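Local coordinates for protein nuclease (Salmonella phage SETP3, PDB 4QBN) that probably acts as a magnesium-dependent nuclease of the VRR-NUC family, hydrolysing phosphodiester bonds in nucleic acids, at residues 9-14 with 83-88; 20-25 with 34-39; 46-51 with 77-82. All blocks are in the same frame, centred on the assembly; numbering follows the deposited sequence.

Contact 1: 9-14 with 83-88; sequences KYAKER and KQVDKL. With SO4 (sulfate ion), chain D.
The ring of Tyr10 has Arg14 CG over one face, 3.7 Å above its plane and offset to the rim, while Asp86 OD1 lies at its edge. The guanidinium of Arg14 also meets Asp86 at its edge, where water 1 lies too. One carboxylate oxygen thus takes two donors. Tyr10 OH gives it a hydrogen bond of 2.5 Å on the syn lone pair of OD1, with ring and carboxylate planes 77° apart. Arg14 NH1 makes a salt bridge to OD1 at 2.6 Å, but its N-H is bent to 128° and the hydrogen bond is weak; water 1 links the same NH1 to Asp86 O. The first and last helices of the fold, 3-17 and 82-92, run side by side on one face of the central sheet, here 10.0 Å apart and crossing at -27°. Between them Val85 fills the apolar part of the seam. Its CG1 reaches Tyr10 CE2 obliquely at 3.8 Å, and its CG2 meets Ala11 CB at 4.0 Å. Phe82, one residue before 83-88, stacks with Tyr10. At this N-terminal end of helix 82-92, Lys83 N donates to sulfate O4 at 2.9 Å.

Contact 2: 20-25 with 34-39; sequences GLVRKL and PDLLVI
Tight packing in this antiparallel hairpin begins with its backbone. Leu21 pairs with Ile39, and Arg23 with Leu37, through four nearly straight hydrogen bonds, such as Leu37 N to Arg23 O at 2.8 Å. The last bond is looser: Leu25 N reaches Asp35 O at 3.2 Å from above the carbonyl plane. On the other edge of 34-39, Asp35 and Leu36 both face Val48, a classic beta bulge. Leu25 stays well packed, its CB 3.3 Å from Pro34 O and its CD1 3.9 Å from Leu37 CB. On the face that carries Leu21, Arg23, Leu37 and Ile39, Leu21 and Leu37 also meet Phe69 of the second subunit. Arg23 bends so that NH1 bonds to Val22 O at 3.0 Å, and its NE makes a salt bridge to Glu65 of the second subunit. The other face holds Val22 and Val38 under helix 3-17, with Val22 CG1 against Leu36 CD2 at 3.7 Å. Its loose, solvent-exposed margin is Lys24, whose extended side chain runs beside Leu36 and meets its CD2 through CG at 4.2 Å. Asp35 OD2 accepts from Val50 N of the next strand. Such a bond would restrain the carboxylate's rotation and could favour its charged form; Pro34-Asp35 matches the PD of the PD-(D/E)XK signature, whose acidic residues typically bind metal, so a similar role is probable here.

Contact 3: 46-51 with 77-82; sequences WFVEVK and FVVGSF. With SO4 (sulfate ion), chain D.
Strands 46-50 and 77-79 run parallel, their axes 4.7 Å apart at closest approach and turned by -31°, and four backbone hydrogen bonds alternate between them, each nearly along a C=O axis. Phe77 bonds through N to Phe47 O and through O to Glu49 N; Val79 repeats the pattern with Glu49 O and Lys51 N. At the start of the pair, Phe77 points its edge at the face of Trp46 in a T-shaped stack. Phe77 CE2 stands over the indole, 3.7 Å from Trp46 CD2, with its ring 70° from the five-membered ring and the centroids 4.9 Å apart. Farther along the same side of the sheet, Val79 CG2 wedges in between Val48 CG1, at 4.0 Å, and Val50 CG2, at 4.1 Å. Leu88 of helix 82-92 packs on Trp46, Phe77 and Val79, so these three side chains form an apolar surface against that helix.

Glu49 and Val78 occupy the other side, against His66 of helix 60-71. The Glu49 chain leaves with CG anti to the backbone N and then bends at chi2 (80°), and OE1 accepts a hydrogen bond from Asp35 N. Lys51 is bent at chi2 and chi3, with its CG 4.0 Å from Val78 CG1. Beyond the strand, Ser81 is the N-cap of helix 82-92, its OG bonded to Gln84 N, while Phe82 N binds sulfate O2 at 3.1 Å. Helix 60-71 links the two adjacent parallel strands, a beta-alpha-beta crossover. Glu49-Val50-Lys51, with Asp35 just before the adjoining strand 36-40, matches the PD-(D/E)XK signature of the nuclease superfamily to which VRR-NUC domains belong, consistent with a site for the magnesium cofactor.

In the fold
Contacts 2 and 3, with centres 11 Å apart, form neighbouring parts of one mixed sheet in the order 21-27, 36-40, 44-50, 75-79. Between them Leu36 N lies 2.8 Å from Val48 O, a probable hydrogen bond that helps to bring Asp35 beside Glu49 and Lys51, the presumed PD-(D/E)XK residues. Contact 1 joins the two helices, 3-17 and 82-92, that lie on one face of this sheet, and closes the chain around both other contacts. Its centre is about 8 Å from that of contact 3, and the two share a sulfate at the start of helix 82-92. A different sulfate lies about 5 Å from the side chain of Glu49; probably from the crystallisation liquor, it may nonetheless mark a pocket at the presumed site.

Contact 1: 9-14 with 83-88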
loop_
_atom_site.group_PDB
_atom_site.type_symbol
_atom_site.label_atom_id
_atom_site.label_comp_id
_atom_site.label_asym_id
_atom_site.label_seq_id
_atom_site.Cartn_x
_atom_site.Cartn_y
_atom_site.Cartn_z
ATOM N N LYS A 9 7.715 10.695 12.559
ATOM C CA LYS A 9 9.056 10.161 12.701
ATOM C C LYS A 9 9.131 9.106 13.801
ATOM O O LYS A 9 9.859 8.119 13.686
ATOM C CB LYS A 9 10.024 11.274 12.993
ATOM C CG LYS A 9 11.456 10.836 13.270
ATOM C CD LYS A 9 12.344 12.099 13.389
ATOM C CE LYS A 9 13.357 12.039 14.538
ATOM N NZ LYS A 9 14.513 11.126 14.279
ATOM N N TYR A 10 8.415 9.325 14.891
ATOM C CA TYR A 10 8.439 8.352 15.994
ATOM C C TYR A 10 7.808 7.061 15.564
ATOM O O TYR A 10 8.294 5.944 15.865
ATOM C CB TYR A 10 7.665 8.923 17.174
ATOM C CG TYR A 10 7.565 8.014 18.348
ATOM C CD1 TYR A 10 8.653 7.791 19.169
ATOM C CD2 TYR A 10 6.359 7.407 18.662
ATOM C CE1 TYR A 10 8.552 6.991 20.284
ATOM C CE2 TYR A 10 6.241 6.586 19.792
ATOM C CZ TYR A 10 7.332 6.384 20.574
ATOM O OH TYR A 10 7.202 5.571 21.687
ATOM N N ALA A 11 6.696 7.198 14.851
ATOM C CA ALA A 11 6.011 6.025 14.371
ATOM C C ALA A 11 6.965 5.253 13.434
ATOM O O ALA A 11 7.094 4.004 13.484
ATOM C CB ALA A 11 4.689 6.408 13.629
ATOM N N LYS A 12 7.602 5.977 12.541
ATOM C CA LYS A 12 8.498 5.308 11.601
ATOM C C LYS A 12 9.556 4.542 12.353
ATOM O O LYS A 12 9.839 3.394 12.038
ATOM C CB LYS A 12 9.150 6.343 10.653
ATOM C CG LYS A 12 10.235 5.760 9.755
ATOM C CD LYS A 12 10.620 6.807 8.678
ATOM C CE LYS A 12 11.591 6.265 7.672
ATOM N NZ LYS A 12 12.876 6.013 8.340
ATOM N N GLU A 13 10.158 5.174 13.363
ATOM C CA GLU A 13 11.200 4.506 14.162
ATOM C C GLU A 13 10.746 3.275 14.946
ATOM O O GLU A 13 11.447 2.250 15.007
ATOM C CB GLU A 13 11.836 5.535 15.115
ATOM C CG GLU A 13 12.632 6.622 14.347
ATOM C CD GLU A 13 13.138 7.759 15.227
ATOM O OE1 GLU A 13 12.514 8.041 16.296
ATOM O OE2 GLU A 13 14.148 8.397 14.824
ATOM N N ARG A 14 9.570 3.367 15.552
ATOM C CA ARG A 14 8.987 2.219 16.263
ATOM C C ARG A 14 8.708 1.057 15.322
ATOM O O ARG A 14 8.976 -0.090 15.669
ATOM C CB ARG A 14 7.689 2.623 16.951
ATOM C CG ARG A 14 7.904 3.638 18.095
ATOM C CD ARG A 14 8.135 3.024 19.514
ATOM N NE ARG A 14 7.830 1.582 19.711
ATOM C CZ ARG A 14 6.885 1.070 20.521
ATOM N NH1 ARG A 14 6.083 1.856 21.228
ATOM N NH2 ARG A 14 6.741 -0.251 20.629
ATOM N N LYS A 83 1.635 8.690 22.394
ATOM C CA LYS A 83 0.930 7.685 23.178
ATOM C C LYS A 83 0.065 6.810 22.264
ATOM O O LYS A 83 -0.030 5.574 22.457
ATOM C CB LYS A 83 0.095 8.382 24.262
ATOM C CG LYS A 83 -0.477 7.461 25.315
ATOM C CD LYS A 83 -0.782 8.269 26.560
ATOM C CE LYS A 83 -1.258 7.376 27.721
ATOM N NZ LYS A 83 -2.675 6.868 27.554
ATOM N N GLN A 84 -0.565 7.415 21.263
ATOM C CA GLN A 84 -1.392 6.633 20.363
ATOM C C GLN A 84 -0.574 5.676 19.543
ATOM O O GLN A 84 -1.056 4.619 19.174
ATOM C CB GLN A 84 -2.265 7.515 19.455
ATOM C CG GLN A 84 -3.440 8.111 20.283
ATOM C CD GLN A 84 -4.374 8.971 19.469
ATOM O OE1 GLN A 84 -4.011 9.468 18.422
ATOM N NE2 GLN A 84 -5.579 9.201 19.989
ATOM N N VAL A 85 0.656 6.058 19.184
ATOM C CA VAL A 85 1.509 5.124 18.457
ATOM C C VAL A 85 1.810 3.914 19.342
ATOM O O VAL A 85 1.745 2.732 18.925
ATOM C CB VAL A 85 2.845 5.812 18.035
ATOM C CG1 VAL A 85 3.862 4.799 17.482
ATOM C CG2 VAL A 85 2.563 6.889 16.982
ATOM N N ASP A 86 2.171 4.204 20.573
ATOM C CA ASP A 86 2.482 3.138 21.545
ATOM C C ASP A 86 1.281 2.195 21.783
ATOM O O ASP A 86 1.459 0.962 21.798
ATOM C CB ASP A 86 2.932 3.745 22.871
ATOM C CG ASP A 86 4.271 4.493 22.760
ATOM O OD1 ASP A 86 5.133 4.123 21.908
ATOM O OD2 ASP A 86 4.461 5.458 23.537
ATOM N N LYS A 87 0.071 2.758 21.908
ATOM C CA LYS A 87 -1.146 1.932 22.120
ATOM C C LYS A 87 -1.492 1.124 20.923
ATOM O O LYS A 87 -2.002 0.029 21.048
ATOM C CB LYS A 87 -2.355 2.761 22.480
ATOM C CG LYS A 87 -2.302 3.271 23.832
ATOM C CD LYS A 87 -3.536 4.106 24.061
ATOM C CE LYS A 87 -3.501 4.711 25.426
ATOM N NZ LYS A 87 -4.733 5.497 25.717
ATOM N N LEU A 88 -1.282 1.686 19.738
ATOM C CA LEU A 88 -1.550 0.925 18.514
ATOM C C LEU A 88 -0.673 -0.339 18.475
ATOM O O LEU A 88 -1.131 -1.465 18.185
ATOM C CB LEU A 88 -1.305 1.816 17.284
ATOM C CG LEU A 88 -1.262 1.103 15.945
ATOM C CD1 LEU A 88 -2.652 0.480 15.670
ATOM C CD2 LEU A 88 -0.814 2.137 14.846
HETATM S S SO4 D . 1.928 12.714 23.583
HETATM O O1 SO4 D . 0.819 13.577 24.015
HETATM O O2 SO4 D . 2.335 13.128 22.196
HETATM O O3 SO4 D . 3.063 12.760 24.507
HETATM O O4 SO4 D . 1.487 11.328 23.680
HETATM O O HOH W 1 3.847 0.026 22.475
#

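Contact 2: 20-25 with 34-39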
loop_
_atom_site.group_PDB
_atom_site.type_symbol
_atom_site.label_atom_id
_atom_site.label_comp_id
_atom_site.label_asym_id
_atom_site.label_seq_id
_atom_site.Cartn_x
_atom_site.Cartn_y
_atom_site.Cartn_z
ATOM N N GLY A 20 9.904 -3.594 10.457
ATOM C CA GLY A 20 8.972 -3.113 9.412
ATOM C C GLY A 20 9.650 -2.233 8.351
ATOM O O GLY A 20 10.725 -1.695 8.578
ATOM N N LEU A 21 9.024 -2.118 7.179
ATOM C CA LEU A 21 9.522 -1.218 6.118
ATOM C C LEU A 21 8.503 -0.109 6.136
ATOM O O LEU A 21 7.314 -0.407 6.146
ATOM C CB LEU A 21 9.427 -1.946 4.785
ATOM C CG LEU A 21 10.025 -1.168 3.600
ATOM C CD1 LEU A 21 11.532 -1.007 3.780
ATOM C CD2 LEU A 21 9.742 -1.966 2.348
ATOM N N VAL A 22 8.921 1.149 6.138
ATOM C CA VAL A 22 7.923 2.234 6.166
ATOM C C VAL A 22 8.071 3.095 4.926
ATOM O O VAL A 22 9.201 3.461 4.592
ATOM C CB VAL A 22 8.120 3.119 7.378
ATOM C CG1 VAL A 22 7.068 4.293 7.384
ATOM C CG2 VAL A 22 7.961 2.247 8.640
ATOM N N ARG A 23 6.959 3.434 4.251
ATOM C CA ARG A 23 7.048 4.304 3.043
ATOM C C ARG A 23 5.998 5.418 3.169
ATOM O O ARG A 23 4.904 5.141 3.663
ATOM C CB ARG A 23 6.719 3.516 1.768
ATOM C CG ARG A 23 7.796 2.408 1.458
ATOM C CD ARG A 23 9.000 3.141 0.913
ATOM N NE ARG A 23 10.120 2.228 0.565
ATOM C CZ ARG A 23 11.162 1.973 1.373
ATOM N NH1 ARG A 23 11.220 2.490 2.598
ATOM N NH2 ARG A 23 12.152 1.179 0.937
ATOM N N LYS A 24 6.340 6.605 2.693
ATOM C CA LYS A 24 5.363 7.716 2.599
ATOM C C LYS A 24 4.592 7.580 1.286
ATOM O O LYS A 24 5.135 7.718 0.198
ATOM C CB LYS A 24 6.053 9.055 2.713
ATOM C CG LYS A 24 6.719 9.302 4.076
ATOM C CD LYS A 24 7.446 10.678 4.081
ATOM C CE LYS A 24 8.337 10.868 5.319
ATOM N NZ LYS A 24 8.953 12.264 5.419
ATOM N N LEU A 25 3.288 7.369 1.402
ATOM C CA LEU A 25 2.450 6.976 0.281
ATOM C C LEU A 25 1.783 8.133 -0.349
ATOM O O LEU A 25 1.451 9.118 0.321
ATOM C CB LEU A 25 1.383 6.001 0.813
ATOM C CG LEU A 25 1.007 4.843 -0.032
ATOM C CD1 LEU A 25 2.278 4.100 -0.365
ATOM C CD2 LEU A 25 0.034 4.030 0.815
ATOM N N PRO A 34 -3.407 7.012 2.660
ATOM C CA PRO A 34 -2.858 7.057 4.033
ATOM C C PRO A 34 -1.409 7.573 4.059
ATOM O O PRO A 34 -0.625 7.318 3.139
ATOM C CB PRO A 34 -2.887 5.565 4.450
ATOM C CG PRO A 34 -4.166 5.047 3.730
ATOM C CD PRO A 34 -4.155 5.773 2.367
ATOM N N ASP A 35 -1.040 8.311 5.108
ATOM C CA ASP A 35 0.315 8.901 5.149
ATOM C C ASP A 35 1.414 7.856 5.070
ATOM O O ASP A 35 2.461 8.094 4.396
ATOM C CB ASP A 35 0.516 9.726 6.429
ATOM C CG ASP A 35 -0.376 10.928 6.468
ATOM O OD1 ASP A 35 -0.436 11.593 5.399
ATOM O OD2 ASP A 35 -1.005 11.202 7.534
ATOM N N LEU A 36 1.247 6.735 5.792
ATOM C CA LEU A 36 2.314 5.727 5.841
ATOM C C LEU A 36 1.846 4.363 5.397
ATOM O O LEU A 36 0.736 3.924 5.763
ATOM C CB LEU A 36 2.843 5.581 7.284
ATOM C CG LEU A 36 3.471 6.810 7.912
ATOM C CD1 LEU A 36 3.889 6.492 9.350
ATOM C CD2 LEU A 36 4.772 7.210 7.122
ATOM N N LEU A 37 2.662 3.671 4.599
ATOM C CA LEU A 37 2.459 2.214 4.358
ATOM C C LEU A 37 3.509 1.538 5.229
ATOM O O LEU A 37 4.680 1.960 5.203
ATOM C CB LEU A 37 2.742 1.934 2.868
ATOM C CG LEU A 37 2.908 0.436 2.528
ATOM C CD1 LEU A 37 1.597 -0.352 2.758
ATOM C CD2 LEU A 37 3.393 0.355 1.071
ATOM N N VAL A 38 3.093 0.532 5.995
ATOM C CA VAL A 38 3.977 -0.120 6.946
ATOM C C VAL A 38 3.883 -1.587 6.594
ATOM O O VAL A 38 2.797 -2.179 6.639
ATOM C CB VAL A 38 3.519 0.086 8.409
ATOM C CG1 VAL A 38 4.499 -0.543 9.370
ATOM C CG2 VAL A 38 3.445 1.614 8.708
ATOM N N ILE A 39 5.018 -2.179 6.259
ATOM C CA ILE A 39 5.025 -3.630 5.931
ATOM C C ILE A 39 5.786 -4.308 7.057
ATOM O O ILE A 39 6.988 -4.076 7.171
ATOM C CB ILE A 39 5.787 -3.933 4.613
ATOM C CG1 ILE A 39 5.380 -3.024 3.433
ATOM C CG2 ILE A 39 5.659 -5.471 4.265
ATOM C CD1 ILE A 39 4.118 -3.331 2.864
HETATM O O HOH W 2 2.515 10.375 2.784
#

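Contact 3: 46-51 with 77-82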
loop_
_atom_site.group_PDB
_atom_site.type_symbol
_atom_site.label_atom_id
_atom_site.label_comp_id
_atom_site.label_asym_id
_atom_site.label_seq_id
_atom_site.Cartn_x
_atom_site.Cartn_y
_atom_site.Cartn_z
ATOM N N TRP A 46 -0.034 -2.487 7.279
ATOM C CA TRP A 46 -0.840 -1.449 7.988
ATOM C C TRP A 46 -0.757 -0.192 7.170
ATOM O O TRP A 46 0.306 0.128 6.617
ATOM C CB TRP A 46 -0.266 -1.132 9.371
ATOM C CG TRP A 46 -0.518 -2.192 10.459
ATOM C CD1 TRP A 46 -1.113 -3.410 10.309
ATOM C CD2 TRP A 46 -0.123 -2.090 11.815
ATOM N NE1 TRP A 46 -1.176 -4.080 11.546
ATOM C CE2 TRP A 46 -0.573 -3.269 12.484
ATOM C CE3 TRP A 46 0.536 -1.069 12.554
ATOM C CZ2 TRP A 46 -0.400 -3.477 13.872
ATOM C CZ3 TRP A 46 0.701 -1.282 13.961
ATOM C CH2 TRP A 46 0.242 -2.472 14.581
ATOM N N PHE A 47 -1.854 0.537 7.148
ATOM C CA PHE A 47 -1.855 1.855 6.534
ATOM C C PHE A 47 -2.092 2.788 7.690
ATOM O O PHE A 47 -3.049 2.619 8.426
ATOM C CB PHE A 47 -3.025 1.934 5.542
ATOM C CG PHE A 47 -2.840 0.979 4.384
ATOM C CD1 PHE A 47 -2.078 1.392 3.282
ATOM C CD2 PHE A 47 -3.401 -0.274 4.404
ATOM C CE1 PHE A 47 -1.875 0.511 2.225
ATOM C CE2 PHE A 47 -3.209 -1.185 3.351
ATOM C CZ PHE A 47 -2.430 -0.761 2.235
ATOM N N VAL A 48 -1.230 3.763 7.849
ATOM C CA VAL A 48 -1.316 4.613 9.049
ATOM C C VAL A 48 -1.418 6.090 8.678
ATOM O O VAL A 48 -0.582 6.614 7.944
ATOM C CB VAL A 48 -0.078 4.387 9.957
ATOM C CG1 VAL A 48 -0.156 5.353 11.176
ATOM C CG2 VAL A 48 -0.098 2.939 10.432
ATOM N N GLU A 49 -2.439 6.784 9.213
ATOM C CA GLU A 49 -2.604 8.185 8.926
ATOM C C GLU A 49 -2.101 8.929 10.155
ATOM O O GLU A 49 -2.428 8.524 11.242
ATOM C CB GLU A 49 -4.094 8.481 8.712
ATOM C CG GLU A 49 -4.347 9.967 8.472
ATOM C CD GLU A 49 -4.045 10.437 7.008
ATOM O OE1 GLU A 49 -3.650 9.596 6.161
ATOM O OE2 GLU A 49 -4.156 11.661 6.721
ATOM N N VAL A 50 -1.295 9.972 10.004
ATOM C CA VAL A 50 -0.758 10.641 11.173
ATOM C C VAL A 50 -1.273 12.062 11.275
ATOM O O VAL A 50 -1.232 12.802 10.279
ATOM C CB VAL A 50 0.783 10.657 11.125
ATOM C CG1 VAL A 50 1.309 11.382 12.358
ATOM C CG2 VAL A 50 1.308 9.247 11.019
ATOM N N LYS A 51 -1.769 12.453 12.455
ATOM C CA LYS A 51 -2.289 13.801 12.663
ATOM C C LYS A 51 -1.506 14.541 13.740
ATOM O O LYS A 51 -0.716 13.953 14.478
ATOM C CB LYS A 51 -3.758 13.743 13.088
ATOM C CG LYS A 51 -4.675 13.007 12.071
ATOM C CD LYS A 51 -4.506 13.544 10.628
ATOM C CE LYS A 51 -5.264 14.831 10.545
ATOM N NZ LYS A 51 -5.436 15.495 9.199
ATOM N N PHE A 77 -5.193 2.771 10.389
ATOM C CA PHE A 77 -5.181 3.318 11.769
ATOM C C PHE A 77 -4.867 4.761 11.709
ATOM O O PHE A 77 -4.181 5.177 10.821
ATOM C CB PHE A 77 -4.085 2.635 12.588
ATOM C CG PHE A 77 -4.294 1.160 12.683
ATOM C CD1 PHE A 77 -5.386 0.643 13.379
ATOM C CD2 PHE A 77 -3.427 0.286 12.037
ATOM C CE1 PHE A 77 -5.617 -0.732 13.453
ATOM C CE2 PHE A 77 -3.637 -1.089 12.143
ATOM C CZ PHE A 77 -4.728 -1.586 12.844
ATOM N N VAL A 78 -5.385 5.543 12.669
ATOM C CA VAL A 78 -5.074 6.985 12.713
ATOM C C VAL A 78 -4.408 7.275 14.048
ATOM O O VAL A 78 -4.894 6.805 15.087
ATOM C CB VAL A 78 -6.361 7.827 12.654
ATOM C CG1 VAL A 78 -5.978 9.323 12.686
ATOM C CG2 VAL A 78 -7.165 7.468 11.368
ATOM N N VAL A 79 -3.269 7.966 14.035
ATOM C CA VAL A 79 -2.594 8.260 15.301
ATOM C C VAL A 79 -2.245 9.721 15.340
ATOM O O VAL A 79 -1.985 10.328 14.330
ATOM C CB VAL A 79 -1.321 7.412 15.502
ATOM C CG1 VAL A 79 -1.682 5.889 15.619
ATOM C CG2 VAL A 79 -0.331 7.677 14.396
ATOM N N GLY A 80 -2.269 10.306 16.512
ATOM C CA GLY A 80 -2.006 11.730 16.559
ATOM C C GLY A 80 -1.177 12.136 17.732
ATOM O O GLY A 80 -1.133 13.310 18.111
ATOM N N SER A 81 -0.528 11.174 18.359
ATOM C CA SER A 81 0.329 11.515 19.491
ATOM C C SER A 81 1.245 10.345 19.682
ATOM O O SER A 81 0.972 9.263 19.195
ATOM C CB SER A 81 -0.493 11.715 20.782
ATOM O OG SER A 81 -1.119 10.462 21.129
ATOM N N PHE A 82 2.325 10.542 20.435
ATOM C CA PHE A 82 3.236 9.420 20.716
ATOM C C PHE A 82 2.517 8.304 21.475
ATOM O O PHE A 82 2.790 7.108 21.281
ATOM C CB PHE A 82 4.409 9.874 21.578
ATOM C CG PHE A 82 5.486 10.612 20.807
ATOM C CD1 PHE A 82 5.159 11.646 19.942
ATOM C CD2 PHE A 82 6.824 10.280 20.966
ATOM C CE1 PHE A 82 6.156 12.361 19.239
ATOM C CE2 PHE A 82 7.822 10.983 20.257
ATOM C CZ PHE A 82 7.474 12.019 19.393
HETATM S S SO4 D . 1.928 12.714 23.583
HETATM O O1 SO4 D . 0.819 13.577 24.015
HETATM O O2 SO4 D . 2.335 13.128 22.196
HETATM O O3 SO4 D . 3.063 12.760 24.507
HETATM O O4 SO4 D . 1.487 11.328 23.680
#